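Local coordinates for protein amidase, hydantoinase/carbamoylase family (PDB 5TP4) that probably hydrolyses the carbon-nitrogen bond of N-carbamoyl-L-amino acids, using zinc ions held in its active site, at residues B[104-109]-B[195-200]; B[108-113]-B[403-408]; B[19-24]-B[100-105]; B[380-385]-B[399-404]. One frame throughout, in Å; residues are numbered along the deposited sequence. Where two conformers were deposited one is given.

Interaction 1 (B[104-109]-B[195-200]); sequences GVYGVL and FEAHIE. With ZN (zinc ion), chain P.
Gly104, Tyr106 and Gly107, at the N-terminal end of helix 105-121, pack against Ala197, His198 and Ile199 of strand 193-199 in a buried helix-on-sheet contact that reaches the zinc site of this M20-family fold. The axes of the two short segments come within 6.4 Å and run at 137°. So close an approach suits small residues: Gly107 CA rests 3.2 Å from Ala197 O, where a side chain would collide with that oxygen. Tyr106, pointing toward the strand, brings CE2 to 3.7 Å from Ala197 CB. Its hydroxyl hydrogen-bonds with Val401 O and Thr405 OG1 of helix 398-416.

No direct hydrogen bond joins the segments; three waters bridge them. One accepts from Gly107 N and donates to Ala197 O (2.7 Å) and weakly to Gly104 O, a second takes the N-H of Ala197 and donates to Gly107 O, and a third accepts from Ile199 N and, weakly, from Gly104 N. This last water lies 3.1 Å above the plane of the His198 ring, over its centre. Gly104 is the N-cap residue, and its positive phi makes glycine apt.

His198 binds the zinc ion through NE2 at 2.4 Å, alongside two waters and His92. The other ring nitrogen fixes the rotation of the imidazole: His198 ND1 donates to Ile199 O over 2.7 Å, nearly straight at 173°, arriving on a lone pair in the carbonyl plane, with that oxygen only 4° out of the ring plane.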
loop_
_atom_site.group_PDB
_atom_site.type_symbol
_atom_site.label_atom_id
_atom_site.label_comp_id
_atom_site.label_asym_id
_atom_site.label_seq_id
_atom_site.Cartn_x
_atom_site.Cartn_y
_atom_site.Cartn_z
ATOM N N GLY B 104 -25.275 16.248 9.902
ATOM C CA GLY B 104 -25.408 16.906 11.208
ATOM C C GLY B 104 -26.398 18.038 11.247
ATOM O O GLY B 104 -27.298 18.065 12.092
ATOM N N VAL B 105 -26.256 18.994 10.335
ATOM C CA VAL B 105 -27.094 20.178 10.372
ATOM C C VAL B 105 -28.547 19.826 10.105
ATOM O O VAL B 105 -29.447 20.460 10.669
ATOM C CB VAL B 105 -26.566 21.220 9.372
ATOM C CG1 VAL B 105 -26.520 20.618 7.966
ATOM C CG2 VAL B 105 -27.413 22.510 9.419
ATOM N N TYR B 106 -28.809 18.833 9.233
ATOM C CA TYR B 106 -30.198 18.469 8.945
ATOM C C TYR B 106 -30.966 18.156 10.230
ATOM O O TYR B 106 -32.077 18.652 10.426
ATOM C CB TYR B 106 -30.254 17.272 7.990
ATOM C CG TYR B 106 -31.639 16.652 7.920
ATOM C CD1 TYR B 106 -32.759 17.429 7.643
ATOM C CD2 TYR B 106 -31.817 15.293 8.140
ATOM C CE1 TYR B 106 -34.038 16.853 7.602
ATOM C CE2 TYR B 106 -33.060 14.724 8.074
ATOM C CZ TYR B 106 -34.168 15.505 7.818
ATOM O OH TYR B 106 -35.403 14.897 7.763
ATOM N N GLY B 107 -30.381 17.369 11.136
ATOM C CA GLY B 107 -31.125 16.982 12.329
ATOM C C GLY B 107 -31.346 18.117 13.320
ATOM O O GLY B 107 -32.376 18.160 14.009
ATOM N N VAL B 108 -30.392 19.046 13.409
ATOM C CA VAL B 108 -30.562 20.224 14.251
ATOM C C VAL B 108 -31.672 21.113 13.698
ATOM O O VAL B 108 -32.574 21.538 14.429
ATOM C CB VAL B 108 -29.229 20.985 14.357
ATOM C CG1 VAL B 108 -29.393 22.322 15.119
ATOM C CG2 VAL B 108 -28.157 20.086 15.006
ATOM N N LEU B 109 -31.636 21.392 12.400
ATOM C CA LEU B 109 -32.643 22.278 11.841
ATOM C C LEU B 109 -33.977 21.602 11.651
ATOM O O LEU B 109 -35.004 22.287 11.632
ATOM C CB LEU B 109 -32.151 22.873 10.519
ATOM C CG LEU B 109 -30.865 23.718 10.669
ATOM C CD1 LEU B 109 -30.500 24.327 9.288
ATOM C CD2 LEU B 109 -30.989 24.826 11.738
ATOM N N PHE B 195 -34.177 11.727 20.042
ATOM C CA PHE B 195 -34.399 11.433 18.629
ATOM C C PHE B 195 -33.405 12.207 17.769
ATOM O O PHE B 195 -33.112 13.377 18.034
ATOM C CB PHE B 195 -35.821 11.815 18.219
ATOM C CG PHE B 195 -36.905 10.961 18.822
ATOM C CD1 PHE B 195 -37.477 11.303 20.037
ATOM C CD2 PHE B 195 -37.373 9.840 18.145
ATOM C CE1 PHE B 195 -38.485 10.535 20.585
ATOM C CE2 PHE B 195 -38.373 9.058 18.670
ATOM C CZ PHE B 195 -38.942 9.395 19.896
ATOM N N GLU B 196 -32.899 11.575 16.705
ATOM C CA GLU B 196 -31.965 12.261 15.817
ATOM C C GLU B 196 -32.330 11.929 14.385
ATOM O O GLU B 196 -32.384 10.748 14.032
ATOM C CB GLU B 196 -30.517 11.837 16.102
ATOM C CG GLU B 196 -29.523 12.424 15.137
ATOM C CD GLU B 196 -28.106 12.525 15.693
ATOM O OE1 GLU B 196 -27.205 12.978 14.947
ATOM O OE2 GLU B 196 -27.892 12.164 16.874
ATOM N N ALA B 197 -32.579 12.960 13.574
ATOM C CA ALA B 197 -32.739 12.756 12.140
ATOM C C ALA B 197 -31.401 12.968 11.447
ATOM O O ALA B 197 -30.630 13.865 11.810
ATOM C CB ALA B 197 -33.811 13.703 11.592
ATOM N N HIS B 198 -31.117 12.146 10.429
ATOM C CA HIS B 198 -29.825 12.241 9.754
ATOM C C HIS B 198 -29.944 11.676 8.347
ATOM O O HIS B 198 -30.756 10.785 8.089
ATOM C CB HIS B 198 -28.759 11.454 10.545
ATOM C CG HIS B 198 -27.358 11.938 10.335
ATOM N ND1 HIS B 198 -26.625 11.635 9.203
ATOM C CD2 HIS B 198 -26.554 12.710 11.109
ATOM C CE1 HIS B 198 -25.440 12.217 9.281
ATOM N NE2 HIS B 198 -25.366 12.857 10.433
ATOM N N ILE B 199 -29.124 12.195 7.437
ATOM C CA ILE B 199 -29.009 11.519 6.146
ATOM C C ILE B 199 -28.353 10.155 6.359
ATOM O O ILE B 199 -27.562 9.953 7.285
ATOM C CB ILE B 199 -28.233 12.364 5.116
ATOM C CG1 ILE B 199 -26.811 12.725 5.600
ATOM C CG2 ILE B 199 -29.024 13.619 4.743
ATOM C CD1 ILE B 199 -25.898 13.197 4.476
ATOM N N GLU B 200 -28.711 9.195 5.509
ATOM C CA GLU B 200 -28.217 7.820 5.666
ATOM C C GLU B 200 -26.692 7.718 5.661
ATOM O O GLU B 200 -26.123 6.861 6.350
ATOM C CB GLU B 200 -28.763 6.942 4.546
ATOM C CG GLU B 200 -28.247 5.513 4.653
ATOM C CD GLU B 200 -28.612 4.678 3.461
ATOM O OE1 GLU B 200 -27.933 3.653 3.211
ATOM O OE2 GLU B 200 -29.578 5.063 2.773
HETATM ZN ZN ZN P . -23.222 13.626 11.187
HETATM O O HOH W 1 -27.777 14.597 8.530
HETATM O O HOH W 2 -28.440 15.292 11.316
HETATM O O HOH W 3 -32.422 15.475 14.830
HETATM O O HOH W 4 -23.779 12.436 13.243
HETATM O O HOH W 5 -21.295 12.441 11.046
#

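Interaction 2 (B[108-113]-B[403-408]); sequences VLAGLE and RGTNVL
Thr405 OG1, 3.9 Å from Ala110 CB, is gripped by two hydrogen-bond partners outside the two segments: Val401 O, one turn earlier in its own helix, and the hydroxyl of Tyr106. Its rotamer, with OG1 beside the backbone N (chi1 -48°), turns the hydroxyl back along the helix and sets CG2 anti to that nitrogen, where the methyl lies 3.8 Å from Ala110 O. The methyl packs on Ala110, while the hydroxyl ties to its own helix through Val401 and to helix 105-121 through Tyr106.

The contact is a helix-helix packing: segments 108-113 and 403-408 of helices 105-121 and 398-416 cross at -63°, their axes 9.8 Å apart. Ala110 is the central small residue: its CB points at the other helix and meets Leu408 CD2 at 3.7 Å as well as the threonine. CD2 of Leu408 also comes within 4.4 Å of Gly111 N.

Glu113 closes the far end with its aliphatic part, CG lying 4.4 Å from Thr405 CG2. Its carboxylate turns to other partners: OE2 receives Arg19 in a salt bridge and also bonds Thr117 OG1 and Asp16 N.

With no hydrogen bond passing directly between the segments, they meet by van der Waals contact of aliphatic side-chain groups and backbone, and the buried polar ends of Thr405 and Glu113 are met by residues outside the two segments, several of them on the same two helices.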
loop_
_atom_site.group_PDB
_atom_site.type_symbol
_atom_site.label_atom_id
_atom_site.label_comp_id
_atom_site.label_asym_id
_atom_site.label_seq_id
_atom_site.Cartn_x
_atom_site.Cartn_y
_atom_site.Cartn_z
ATOM N N VAL B 108 -30.392 19.046 13.409
ATOM C CA VAL B 108 -30.562 20.224 14.251
ATOM C C VAL B 108 -31.672 21.113 13.698
ATOM O O VAL B 108 -32.574 21.538 14.429
ATOM C CB VAL B 108 -29.229 20.985 14.357
ATOM C CG1 VAL B 108 -29.393 22.322 15.119
ATOM C CG2 VAL B 108 -28.157 20.086 15.006
ATOM N N LEU B 109 -31.636 21.392 12.400
ATOM C CA LEU B 109 -32.643 22.278 11.841
ATOM C C LEU B 109 -33.977 21.602 11.651
ATOM O O LEU B 109 -35.004 22.287 11.632
ATOM C CB LEU B 109 -32.151 22.873 10.519
ATOM C CG LEU B 109 -30.865 23.718 10.669
ATOM C CD1 LEU B 109 -30.500 24.327 9.288
ATOM C CD2 LEU B 109 -30.989 24.826 11.738
ATOM N N ALA B 110 -33.997 20.273 11.589
ATOM C CA ALA B 110 -35.265 19.560 11.686
ATOM C C ALA B 110 -35.908 19.807 13.041
ATOM O O ALA B 110 -37.109 20.064 13.122
ATOM C CB ALA B 110 -35.057 18.062 11.457
ATOM N N GLY B 111 -35.117 19.790 14.111
ATOM C CA GLY B 111 -35.673 20.125 15.410
ATOM C C GLY B 111 -36.247 21.528 15.443
ATOM O O GLY B 111 -37.335 21.751 15.983
ATOM N N LEU B 112 -35.525 22.495 14.877
ATOM C CA LEU B 112 -36.061 23.854 14.843
ATOM C C LEU B 112 -37.371 23.896 14.065
ATOM O O LEU B 112 -38.327 24.564 14.469
ATOM C CB LEU B 112 -35.034 24.810 14.231
ATOM C CG LEU B 112 -35.507 26.253 13.990
ATOM C CD1 LEU B 112 -35.844 26.984 15.300
ATOM C CD2 LEU B 112 -34.396 27.009 13.230
ATOM N N GLU B 113 -37.443 23.185 12.940
ATOM C CA GLU B 113 -38.682 23.244 12.178
ATOM C C GLU B 113 -39.815 22.563 12.940
ATOM O O GLU B 113 -40.963 23.007 12.866
ATOM C CB GLU B 113 -38.481 22.637 10.779
ATOM C CG GLU B 113 -39.776 22.443 9.951
ATOM C CD GLU B 113 -40.547 23.741 9.741
ATOM O OE1 GLU B 113 -39.900 24.811 9.649
ATOM O OE2 GLU B 113 -41.809 23.681 9.664
ATOM N N ARG B 403 -40.207 14.986 4.287
ATOM C CA ARG B 403 -40.921 13.820 4.814
ATOM C C ARG B 403 -40.218 13.207 6.022
ATOM O O ARG B 403 -40.880 12.783 6.973
ATOM C CB ARG B 403 -41.121 12.794 3.704
ATOM C CG ARG B 403 -42.151 13.294 2.647
ATOM C CD ARG B 403 -42.333 12.357 1.512
ATOM N NE ARG B 403 -41.150 12.325 0.671
ATOM C CZ ARG B 403 -41.061 11.663 -0.476
ATOM N NH1 ARG B 403 -42.105 10.964 -0.929
ATOM N NH2 ARG B 403 -39.921 11.702 -1.163
ATOM N N GLY B 404 -38.883 13.184 6.037
ATOM C CA GLY B 404 -38.192 12.738 7.234
ATOM C C GLY B 404 -38.542 13.581 8.451
ATOM O O GLY B 404 -38.663 13.061 9.568
ATOM N N THR B 405 -38.699 14.899 8.254
ATOM C CA THR B 405 -39.046 15.775 9.368
ATOM C C THR B 405 -40.507 15.608 9.790
ATOM O O THR B 405 -40.819 15.737 10.982
ATOM C CB THR B 405 -38.729 17.218 9.014
ATOM O OG1 THR B 405 -37.404 17.268 8.480
ATOM C CG2 THR B 405 -38.763 18.138 10.246
ATOM N N ASN B 406 -41.409 15.321 8.850
ATOM C CA ASN B 406 -42.773 14.941 9.231
ATOM C C ASN B 406 -42.770 13.723 10.142
ATOM O O ASN B 406 -43.543 13.658 11.110
ATOM C CB ASN B 406 -43.625 14.667 8.000
ATOM C CG ASN B 406 -44.006 15.940 7.273
ATOM O OD1 ASN B 406 -43.994 17.035 7.856
ATOM N ND2 ASN B 406 -44.388 15.802 6.001
ATOM N N VAL B 407 -41.912 12.739 9.844
ATOM C CA VAL B 407 -41.827 11.554 10.697
ATOM C C VAL B 407 -41.239 11.924 12.050
ATOM O O VAL B 407 -41.750 11.510 13.103
ATOM C CB VAL B 407 -41.003 10.453 10.006
ATOM C CG1 VAL B 407 -40.643 9.345 11.013
ATOM C CG2 VAL B 407 -41.810 9.863 8.834
ATOM N N LEU B 408 -40.160 12.714 12.052
ATOM C CA LEU B 408 -39.561 13.156 13.310
ATOM C C LEU B 408 -40.583 13.885 14.162
ATOM O O LEU B 408 -40.719 13.627 15.363
ATOM C CB LEU B 408 -38.371 14.069 13.028
ATOM C CG LEU B 408 -37.661 14.657 14.274
ATOM C CD1 LEU B 408 -36.977 13.487 15.039
ATOM C CD2 LEU B 408 -36.653 15.715 13.857
#

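Interaction 3 (B[19-24]-B[100-105]); sequences RLWRSL and GRFDGV. With EDO (1,2-ethanediol), chain V.
Leu24 and Val105 mark the nearest backbone approach, 7.5 Å between their CA atoms, where helix 17-28 lies beside the irregular loop that runs into helix 105-121. Leu24 points its side chain at this loop; CD2 touches both Val105 methyls, with CG2 the nearer at 4.0 Å, while CD1 reaches toward the Phe102 ring. Branched aliphatic residues suit this buried junction, since they fill it without needing polar partners.

Phe102 then extends to Trp21. The indole has its CG anti to the backbone N (chi1 -176°), and its six-membered ring brings CZ3 to 3.9 Å from Phe102 CE2, near the plane of the phenyl ring at its edge. The ring planes meet obliquely at 42°, with centroids 5.9 Å apart, so the pair is neither a parallel stack nor a T-shape.

The loop probably contributes to the metal site of the M20 fold, since Asp103 is predicted to bind both zinc ions; the amides of Phe102 and Asp103 both bond Glu394 OE2. Phe102, next to this aspartate, is thus packed on helix 17-28.

A water donates to Leu24 O (2.9 Å) and Arg101 O (2.8 Å), joining the two backbones. An ethanediol molecule, probably from the crystallisation liquor, fits between the side chains: its O2 lies 3.3 Å over the indole face and donates to Trp21 O. Its O1 accepts from Arg101 NE, in plane at the guanidinium edge, but Arg101 was deposited in two conformers, so this bond is tentative; Arg101 NH1 bonds Gly36 O.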
loop_
_atom_site.group_PDB
_atom_site.type_symbol
_atom_site.label_atom_id
_atom_site.label_comp_id
_atom_site.label_asym_id
_atom_site.label_seq_id
_atom_site.Cartn_x
_atom_site.Cartn_y
_atom_site.Cartn_z
ATOM N N ARG B 19 -39.738 26.104 4.322
ATOM C CA ARG B 19 -39.096 26.881 5.368
ATOM C C ARG B 19 -37.868 26.152 5.890
ATOM O O ARG B 19 -36.812 26.759 6.087
ATOM C CB ARG B 19 -40.095 27.166 6.504
ATOM C CG ARG B 19 -39.526 28.061 7.640
ATOM C CD ARG B 19 -40.654 28.465 8.584
ATOM N NE ARG B 19 -41.304 27.282 9.176
ATOM C CZ ARG B 19 -42.493 27.311 9.781
ATOM N NH1 ARG B 19 -43.152 28.469 9.882
ATOM N NH2 ARG B 19 -43.018 26.192 10.292
ATOM N N LEU B 20 -37.974 24.837 6.065
ATOM C CA LEU B 20 -36.825 24.051 6.514
ATOM C C LEU B 20 -35.718 24.055 5.454
ATOM O O LEU B 20 -34.534 24.205 5.786
ATOM C CB LEU B 20 -37.281 22.622 6.850
ATOM C CG LEU B 20 -36.196 21.570 7.150
ATOM C CD1 LEU B 20 -35.199 22.012 8.215
ATOM C CD2 LEU B 20 -36.820 20.267 7.586
ATOM N N TRP B 21 -36.089 23.927 4.174
ATOM C CA TRP B 21 -35.089 23.933 3.107
ATOM C C TRP B 21 -34.343 25.260 3.068
ATOM O O TRP B 21 -33.119 25.283 2.908
ATOM C CB TRP B 21 -35.765 23.629 1.761
ATOM C CG TRP B 21 -34.815 23.511 0.606
ATOM C CD1 TRP B 21 -34.503 24.476 -0.314
ATOM C CD2 TRP B 21 -34.061 22.343 0.238
ATOM N NE1 TRP B 21 -33.597 23.980 -1.221
ATOM C CE2 TRP B 21 -33.304 22.679 -0.896
ATOM C CE3 TRP B 21 -33.929 21.058 0.791
ATOM C CZ2 TRP B 21 -32.460 21.760 -1.531
ATOM C CZ3 TRP B 21 -33.077 20.150 0.169
ATOM C CH2 TRP B 21 -32.356 20.509 -0.980
ATOM N N ARG B 22 -35.062 26.370 3.259
ATOM C CA ARG B 22 -34.423 27.683 3.322
ATOM C C ARG B 22 -33.490 27.797 4.522
ATOM O O ARG B 22 -32.415 28.402 4.420
ATOM C CB ARG B 22 -35.496 28.774 3.364
ATOM N N SER B 23 -33.871 27.224 5.670
ATOM C CA SER B 23 -32.967 27.309 6.820
ATOM C C SER B 23 -31.685 26.530 6.558
ATOM O O SER B 23 -30.594 26.948 6.962
ATOM C CB SER B 23 -33.658 26.806 8.099
ATOM O OG SER B 23 -33.826 25.397 8.108
ATOM N N LEU B 24 -31.802 25.405 5.864
ATOM C CA LEU B 24 -30.618 24.653 5.473
ATOM C C LEU B 24 -29.753 25.442 4.503
ATOM O O LEU B 24 -28.524 25.425 4.603
ATOM C CB LEU B 24 -31.052 23.334 4.839
ATOM C CG LEU B 24 -31.454 22.333 5.928
ATOM C CD1 LEU B 24 -32.323 21.248 5.332
ATOM C CD2 LEU B 24 -30.179 21.755 6.570
ATOM N N GLY B 100 -20.355 18.187 4.176
ATOM C CA GLY B 100 -21.522 18.375 3.346
ATOM C C GLY B 100 -22.526 19.337 3.977
ATOM O O GLY B 100 -22.430 19.725 5.137
ATOM N N ARG B 101 -23.494 19.732 3.156
ATOM C CA ARG B 101 -24.509 20.691 3.570
ATOM C C ARG B 101 -25.646 20.062 4.360
ATOM O O ARG B 101 -26.539 20.790 4.804
ATOM C CB ARG B 101 -25.052 21.413 2.329
ATOM C CG ARG B 101 -23.988 22.269 1.641
ATOM C CD ARG B 101 -24.544 23.069 0.456
ATOM N NE ARG B 101 -25.399 22.237 -0.387
ATOM C CZ ARG B 101 -24.950 21.409 -1.324
ATOM N NH1 ARG B 101 -23.647 21.297 -1.549
ATOM N NH2 ARG B 101 -25.806 20.694 -2.041
ATOM N N PHE B 102 -25.647 18.729 4.539
ATOM C CA PHE B 102 -26.720 18.080 5.285
ATOM C C PHE B 102 -26.253 17.285 6.494
ATOM O O PHE B 102 -27.031 17.125 7.426
ATOM C CB PHE B 102 -27.521 17.149 4.363
ATOM C CG PHE B 102 -28.170 17.875 3.227
ATOM C CD1 PHE B 102 -27.461 18.147 2.073
ATOM C CD2 PHE B 102 -29.460 18.342 3.352
ATOM C CE1 PHE B 102 -28.046 18.846 1.043
ATOM C CE2 PHE B 102 -30.054 19.025 2.325
ATOM C CZ PHE B 102 -29.348 19.286 1.170
ATOM N N ASP B 103 -25.018 16.775 6.490
ATOM C CA ASP B 103 -24.500 15.996 7.617
ATOM C C ASP B 103 -24.594 16.801 8.902
ATOM O O ASP B 103 -23.997 17.882 9.007
ATOM C CB ASP B 103 -23.030 15.641 7.387
ATOM C CG ASP B 103 -22.827 14.474 6.473
ATOM O OD1 ASP B 103 -23.674 13.562 6.454
ATOM O OD2 ASP B 103 -21.774 14.451 5.800
ATOM N N GLY B 104 -25.275 16.248 9.902
ATOM C CA GLY B 104 -25.408 16.906 11.208
ATOM C C GLY B 104 -26.398 18.038 11.247
ATOM O O GLY B 104 -27.298 18.065 12.092
ATOM N N VAL B 105 -26.256 18.994 10.335
ATOM C CA VAL B 105 -27.094 20.178 10.372
ATOM C C VAL B 105 -28.547 19.826 10.105
ATOM O O VAL B 105 -29.447 20.460 10.669
ATOM C CB VAL B 105 -26.566 21.220 9.372
ATOM C CG1 VAL B 105 -26.520 20.618 7.966
ATOM C CG2 VAL B 105 -27.413 22.510 9.419
HETATM C C1 EDO V . -28.935 22.818 1.526
HETATM O O1 EDO V . -28.270 22.954 0.262
HETATM C C2 EDO V . -30.444 22.712 1.311
HETATM O O2 EDO V . -30.991 24.007 1.038
HETATM O O HOH W 6 -27.001 23.319 5.873
#

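Interaction 4 (B[380-385]-B[399-404]); sequences VFIPCV and DDVTRG
Strand 377-382 and the helix that follows it, 398-416, fold back on each other here through Ile382 and Gly404, a beta-alpha unit in which the helix covers the sheet of the M20 catalytic fold. The short segments run almost antiparallel, at 167°, with their axes 8.5 Å apart. Ile382 points at the helix and spreads over a turn of it: CG2 sits 3.6 Å from Gly404 CA and 3.5 Å from Asp400 O, while CD1 meets Val401 CG2 at 4.0 Å. Gly404 suits this place because a CB would run into Ile382 CG2. Val380, two residues earlier and pointing to the same side, adds its CG1 against Gly404 O.

As the strand ends, Pro383 crosses the Asp400 side chain at about a right angle, its CG 3.3 Å from OD2. A water donates to both Asp400 OD2 and Pro383 O, bridging loop and helix. The other carboxylate oxygen, OD1, makes a salt bridge with Arg403 NH2, though as a hydrogen bond it is weak and bent. Arg403 is further steadied on the helix: its NE and its backbone N reach Asp399 O from opposite faces of the carbonyl plane.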
loop_
_atom_site.group_PDB
_atom_site.type_symbol
_atom_site.label_atom_id
_atom_site.label_comp_id
_atom_site.label_asym_id
_atom_site.label_seq_id
_atom_site.Cartn_x
_atom_site.Cartn_y
_atom_site.Cartn_z
ATOM N N VAL B 380 -34.164 8.792 12.696
ATOM C CA VAL B 380 -34.839 8.833 11.401
ATOM C C VAL B 380 -33.769 9.047 10.352
ATOM O O VAL B 380 -33.135 10.109 10.337
ATOM C CB VAL B 380 -35.877 9.966 11.306
ATOM C CG1 VAL B 380 -36.679 9.821 9.979
ATOM C CG2 VAL B 380 -36.838 9.979 12.517
ATOM N N PHE B 381 -33.587 8.072 9.444
ATOM C CA PHE B 381 -32.735 8.296 8.275
ATOM C C PHE B 381 -33.564 8.745 7.074
ATOM O O PHE B 381 -34.694 8.280 6.875
ATOM C CB PHE B 381 -32.006 7.027 7.827
ATOM C CG PHE B 381 -30.689 6.748 8.513
ATOM C CD1 PHE B 381 -30.115 7.623 9.399
ATOM C CD2 PHE B 381 -30.054 5.552 8.238
ATOM C CE1 PHE B 381 -28.889 7.320 10.009
ATOM C CE2 PHE B 381 -28.835 5.223 8.839
ATOM C CZ PHE B 381 -28.254 6.107 9.717
ATOM N N ILE B 382 -32.970 9.611 6.255
ATOM C CA ILE B 382 -33.489 9.949 4.926
ATOM C C ILE B 382 -32.440 9.573 3.884
ATOM O O ILE B 382 -31.237 9.486 4.183
ATOM C CB ILE B 382 -33.889 11.442 4.816
ATOM C CG1 ILE B 382 -32.698 12.399 5.029
ATOM C CG2 ILE B 382 -35.035 11.752 5.783
ATOM C CD1 ILE B 382 -32.969 13.818 4.542
ATOM N N PRO B 383 -32.850 9.341 2.639
ATOM C CA PRO B 383 -31.868 8.996 1.605
ATOM C C PRO B 383 -30.976 10.175 1.258
ATOM O O PRO B 383 -31.313 11.339 1.483
ATOM C CB PRO B 383 -32.725 8.583 0.399
ATOM C CG PRO B 383 -34.049 9.092 0.664
ATOM C CD PRO B 383 -34.227 9.347 2.113
ATOM N N CYS B 384 -29.811 9.853 0.701
ATOM C CA CYS B 384 -28.895 10.875 0.227
ATOM C C CYS B 384 -28.232 10.392 -1.047
ATOM O O CYS B 384 -28.106 9.189 -1.275
ATOM C CB CYS B 384 -27.838 11.234 1.275
ATOM S SG CYS B 384 -26.844 9.824 1.889
ATOM N N VAL B 385 -27.811 11.345 -1.873
ATOM C CA VAL B 385 -27.215 11.026 -3.175
ATOM C C VAL B 385 -25.700 11.030 -3.069
ATOM O O VAL B 385 -25.133 11.821 -2.320
ATOM C CB VAL B 385 -27.686 12.013 -4.262
ATOM N N ASP B 399 -38.021 16.970 -0.946
ATOM C CA ASP B 399 -39.136 16.194 -0.413
ATOM C C ASP B 399 -38.692 15.125 0.587
ATOM O O ASP B 399 -39.480 14.728 1.449
ATOM C CB ASP B 399 -39.931 15.568 -1.572
ATOM C CG ASP B 399 -40.707 16.588 -2.373
ATOM O OD1 ASP B 399 -40.764 17.784 -1.994
ATOM O OD2 ASP B 399 -41.264 16.183 -3.411
ATOM N N ASP B 400 -37.454 14.622 0.504
ATOM C CA ASP B 400 -37.004 13.663 1.511
ATOM C C ASP B 400 -36.715 14.370 2.826
ATOM O O ASP B 400 -37.057 13.870 3.905
ATOM C CB ASP B 400 -35.756 12.938 1.017
ATOM C CG ASP B 400 -36.044 12.032 -0.162
ATOM O OD1 ASP B 400 -37.204 11.583 -0.286
ATOM O OD2 ASP B 400 -35.113 11.772 -0.955
ATOM N N VAL B 401 -36.109 15.561 2.736
ATOM C CA VAL B 401 -35.913 16.399 3.914
ATOM C C VAL B 401 -37.252 16.663 4.585
ATOM O O VAL B 401 -37.409 16.506 5.806
ATOM C CB VAL B 401 -35.217 17.714 3.506
ATOM C CG1 VAL B 401 -35.391 18.782 4.584
ATOM C CG2 VAL B 401 -33.735 17.455 3.186
ATOM N N THR B 402 -38.242 17.056 3.800
ATOM C CA THR B 402 -39.552 17.341 4.377
ATOM C C THR B 402 -40.156 16.102 5.023
ATOM O O THR B 402 -40.608 16.147 6.170
ATOM C CB THR B 402 -40.483 17.885 3.305
ATOM O OG1 THR B 402 -39.922 19.073 2.745
ATOM C CG2 THR B 402 -41.876 18.211 3.913
ATOM N N ARG B 403 -40.207 14.986 4.287
ATOM C CA ARG B 403 -40.921 13.820 4.814
ATOM C C ARG B 403 -40.218 13.207 6.022
ATOM O O ARG B 403 -40.880 12.783 6.973
ATOM C CB ARG B 403 -41.121 12.794 3.704
ATOM C CG ARG B 403 -42.151 13.294 2.647
ATOM C CD ARG B 403 -42.333 12.357 1.512
ATOM N NE ARG B 403 -41.150 12.325 0.671
ATOM C CZ ARG B 403 -41.061 11.663 -0.476
ATOM N NH1 ARG B 403 -42.105 10.964 -0.929
ATOM N NH2 ARG B 403 -39.921 11.702 -1.163
ATOM N N GLY B 404 -38.883 13.184 6.037
ATOM C CA GLY B 404 -38.192 12.738 7.234
ATOM C C GLY B 404 -38.542 13.581 8.451
ATOM O O GLY B 404 -38.663 13.061 9.568
HETATM O O HOH W 7 -32.591 12.626 -0.603
#

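Overall arrangement
All four contacts are buried and tie together one catalytic domain, but they differ in chemistry. Interactions 1 and 2 begin on helix 105-121: the first joins its start to the sheet through close packing and bridging waters, at an end where His198 binds zinc, the second packs its next turns on helix 398-416 mainly by aliphatic contacts. Interaction 4 presses that latter helix onto strand 377-382, the neighbour of strand 193-199 in the sheet, so interactions 1, 2 and 4 adjoin, with Phe195 and Ala197 touching Leu408. Interaction 3 adds helix 17-28 and has the more exposed margin, with partly exposed Trp21 and Arg101; Leu20 and Leu24 meet Val401 of interaction 4, and Leu109 packs on Leu20 and Ser23.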